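Local coordinates for protein major pepsin inhibitor PI-3 (Ascaris suum, PDB 1F32) that inhibits the aspartic protease pepsin, at residues L86-Q90 / K91-D95. Residues are numbered along the deposited sequence; the frame is centred on the assembly and turned at random.
Sequences LFIDQ and KYVRD
The Leu-86 and Val-93 side chains run alongside each other, with Leu-86 CD2 3.9 Å from Val-93 CB; Val-93 CG2 in turn lies against CB, CG1 and CD1 of Ile-88, 3.8 Å from CD1. Leu-86 CG, opposite its backbone N (chi1 167°), carries CD2 to this place and to within 3.9 Å of Arg-94 NE. The chain leaves regular pairing at Val-93, just after the regular Phe-87/Tyr-92 pair: Val-93 and Arg-94 both stand opposite Leu-86, consistent with a classic beta bulge. Two backbone bonds hold it, Val-93 N to Leu-86 O (2.8 Å) and Leu-86 N to Arg-94 O, the latter nearly straight at 170°. On the other face the buried Phe-87 ring crosses Tyr-92, its CD2 3.6 Å from Tyr-92 N and its CE2 near Tyr-92 CB.

Packing is looser toward the turn. Asp-89 and Gln-90, both with positive phi, form the type I' corner of a two-residue hairpin, closed by Ile-88 N to Lys-91 O (3.0 Å) and by the more bent Lys-91 N to Ile-88 O (139° at H). The extended Lys-91 chain leads away from the hairpin, touching the turn through CB and CG. Also exposed, Tyr-92 has Arg-94 N 3.7 Å above its ring centre, and Tyr-92 OH donates to Asp-95 OD1 (2.8 Å) from above the carboxylate plane.

This hairpin ends the five-stranded antiparallel sheet, with 91-95 outermost and 85-88 paired to strand 79-82 through Phe-87 and Ser-80. The Phe-87 ring packs on strand 25-29 of the three-stranded sheet, whereas Leu-86 meets Phe-145 and Arg-94 forms a salt bridge with Asp-100 of helix 98-116.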
ATOM      1  N   LEU A  86      -0.395  -3.230   8.101  1.00 15.85           N
ATOM      2  CA  LEU A  86      -1.273  -4.337   7.718  1.00 16.25           C
ATOM      3  C   LEU A  86      -2.694  -3.870   7.421  1.00 16.67           C
ATOM      4  O   LEU A  86      -3.257  -3.059   8.170  1.00 17.06           O
ATOM      5  CB  LEU A  86      -1.319  -5.377   8.854  1.00 18.81           C
ATOM      6  CG  LEU A  86      -2.425  -6.442   8.773  1.00 18.72           C
ATOM      7  CD1 LEU A  86      -2.169  -7.326   7.567  1.00 18.31           C
ATOM      8  CD2 LEU A  86      -2.452  -7.295  10.059  1.00 16.68           C
ATOM      9  N   PHE A  87      -3.260  -4.386   6.328  1.00 15.58           N
ATOM     10  CA  PHE A  87      -4.619  -4.052   5.906  1.00 17.39           C
ATOM     11  C   PHE A  87      -5.430  -5.311   5.608  1.00 18.95           C
ATOM     12  O   PHE A  87      -4.966  -6.195   4.887  1.00 18.25           O
ATOM     13  CB  PHE A  87      -4.605  -3.204   4.632  1.00 17.78           C
ATOM     14  CG  PHE A  87      -3.839  -1.918   4.761  1.00 16.97           C
ATOM     15  CD1 PHE A  87      -2.443  -1.900   4.668  1.00 16.59           C
ATOM     16  CD2 PHE A  87      -4.511  -0.728   5.017  1.00 18.26           C
ATOM     17  CE1 PHE A  87      -1.736  -0.707   4.839  1.00 17.03           C
ATOM     18  CE2 PHE A  87      -3.811   0.475   5.190  1.00 19.31           C
ATOM     19  CZ  PHE A  87      -2.426   0.487   5.105  1.00 17.30           C
ATOM     20  N   ILE A  88      -6.647  -5.370   6.148  1.00 20.07           N
ATOM     21  CA  ILE A  88      -7.555  -6.489   5.886  1.00 21.16           C
ATOM     22  C   ILE A  88      -8.861  -5.865   5.364  1.00 24.46           C
ATOM     23  O   ILE A  88      -9.385  -4.917   5.959  1.00 25.64           O
ATOM     24  CB  ILE A  88      -7.789  -7.310   7.161  1.00 22.07           C
ATOM     25  CG1 ILE A  88      -6.491  -8.041   7.533  1.00 22.84           C
ATOM     26  CG2 ILE A  88      -8.945  -8.291   6.952  1.00 22.25           C
ATOM     27  CD1 ILE A  88      -6.519  -8.727   8.893  1.00 20.17           C
ATOM     28  N   ASP A  89      -9.365  -6.365   4.236  1.00 25.17           N
ATOM     29  CA  ASP A  89     -10.579  -5.810   3.637  1.00 28.05           C
ATOM     30  C   ASP A  89     -10.399  -4.306   3.400  1.00 27.73           C
ATOM     31  O   ASP A  89     -11.316  -3.509   3.624  1.00 27.52           O
ATOM     32  CB  ASP A  89     -11.791  -6.038   4.543  1.00 32.21           C
ATOM     33  CG  ASP A  89     -12.313  -7.456   4.467  1.00 37.10           C
ATOM     34  OD1 ASP A  89     -12.593  -7.917   3.340  1.00 38.35           O
ATOM     35  OD2 ASP A  89     -12.452  -8.104   5.530  1.00 41.39           O
ATOM     36  N   GLN A  90      -9.201  -3.935   2.952  1.00 26.57           N
ATOM     37  CA  GLN A  90      -8.843  -2.547   2.677  1.00 26.14           C
ATOM     38  C   GLN A  90      -8.946  -1.596   3.855  1.00 25.03           C
ATOM     39  O   GLN A  90      -9.197  -0.402   3.671  1.00 24.17           O
ATOM     40  CB  GLN A  90      -9.671  -1.995   1.517  1.00 29.67           C
ATOM     41  CG  GLN A  90      -9.027  -2.179   0.158  1.00 34.99           C
ATOM     42  CD  GLN A  90      -9.345  -3.510  -0.472  1.00 39.06           C
ATOM     43  OE1 GLN A  90      -8.900  -4.561  -0.006  1.00 42.09           O
ATOM     44  NE2 GLN A  90     -10.132  -3.476  -1.545  1.00 40.01           N
ATOM     45  N   LYS A  91      -8.728  -2.118   5.061  1.00 23.36           N
ATOM     46  CA  LYS A  91      -8.789  -1.310   6.276  1.00 21.89           C
ATOM     47  C   LYS A  91      -7.536  -1.518   7.122  1.00 20.27           C
ATOM     48  O   LYS A  91      -7.093  -2.646   7.319  1.00 19.22           O
ATOM     49  CB  LYS A  91     -10.012  -1.688   7.104  1.00 23.41           C
ATOM     50  CG  LYS A  91     -11.328  -1.473   6.391  1.00 27.55           C
ATOM     51  CD  LYS A  91     -12.431  -2.179   7.151  1.00 29.48           C
ATOM     52  CE  LYS A  91     -13.775  -2.056   6.453  1.00 32.93           C
ATOM     53  NZ  LYS A  91     -14.804  -2.816   7.228  1.00 32.38           N
ATOM     54  N   TYR A  92      -6.965  -0.428   7.617  1.00 18.80           N
ATOM     55  CA  TYR A  92      -5.764  -0.523   8.445  1.00 19.25           C
ATOM     56  C   TYR A  92      -6.050  -1.325   9.702  1.00 20.44           C
ATOM     57  O   TYR A  92      -7.060  -1.096  10.362  1.00 20.50           O
ATOM     58  CB  TYR A  92      -5.294   0.875   8.853  1.00 16.46           C
ATOM     59  CG  TYR A  92      -4.170   0.885   9.870  1.00 19.49           C
ATOM     60  CD1 TYR A  92      -2.854   0.583   9.500  1.00 18.68           C
ATOM     61  CD2 TYR A  92      -4.416   1.246  11.198  1.00 20.44           C
ATOM     62  CE1 TYR A  92      -1.815   0.653  10.433  1.00 20.22           C
ATOM     63  CE2 TYR A  92      -3.388   1.319  12.130  1.00 21.46           C
ATOM     64  CZ  TYR A  92      -2.093   1.026  11.746  1.00 20.93           C
ATOM     65  OH  TYR A  92      -1.078   1.130  12.667  1.00 20.40           O
ATOM     66  N   VAL A  93      -5.158  -2.257  10.029  1.00 20.41           N
ATOM     67  CA  VAL A  93      -5.305  -3.074  11.236  1.00 21.12           C
ATOM     68  C   VAL A  93      -4.246  -2.660  12.249  1.00 21.36           C
ATOM     69  O   VAL A  93      -4.574  -2.305  13.382  1.00 21.86           O
ATOM     70  CB  VAL A  93      -5.134  -4.586  10.955  1.00 19.55           C
ATOM     71  CG1 VAL A  93      -5.269  -5.385  12.275  1.00 19.22           C
ATOM     72  CG2 VAL A  93      -6.180  -5.055   9.948  1.00 20.28           C
ATOM     73  N   ARG A  94      -2.976  -2.685  11.841  1.00 20.94           N
ATOM     74  CA  ARG A  94      -1.887  -2.308  12.752  1.00 22.35           C
ATOM     75  C   ARG A  94      -0.553  -2.190  12.034  1.00 21.09           C
ATOM     76  O   ARG A  94      -0.449  -2.477  10.842  1.00 18.35           O
ATOM     77  CB  ARG A  94      -1.738  -3.364  13.856  1.00 25.53           C
ATOM     78  CG  ARG A  94      -1.393  -4.763  13.314  1.00 28.52           C
ATOM     79  CD  ARG A  94      -1.449  -5.809  14.418  1.00 34.78           C
ATOM     80  NE  ARG A  94      -1.606  -7.157  13.879  1.00 37.95           N
ATOM     81  CZ  ARG A  94      -0.639  -8.063  13.864  1.00 38.71           C
ATOM     82  NH1 ARG A  94       0.548  -7.760  14.366  1.00 43.10           N
ATOM     83  NH2 ARG A  94      -0.854  -9.267  13.351  1.00 37.33           N
ATOM     84  N   ASP A  95       0.464  -1.752  12.773  1.00 20.22           N
ATOM     85  CA  ASP A  95       1.812  -1.666  12.234  1.00 23.28           C
ATOM     86  C   ASP A  95       2.339  -3.098  12.396  1.00 22.78           C
ATOM     87  O   ASP A  95       2.008  -3.767  13.373  1.00 22.91           O
ATOM     88  CB  ASP A  95       2.680  -0.704  13.060  1.00 22.47           C
ATOM     89  CG  ASP A  95       2.329   0.762  12.835  1.00 23.38           C
ATOM     90  OD1 ASP A  95       1.608   1.080  11.865  1.00 19.81           O
ATOM     91  OD2 ASP A  95       2.792   1.610  13.626  1.00 23.68           O
TER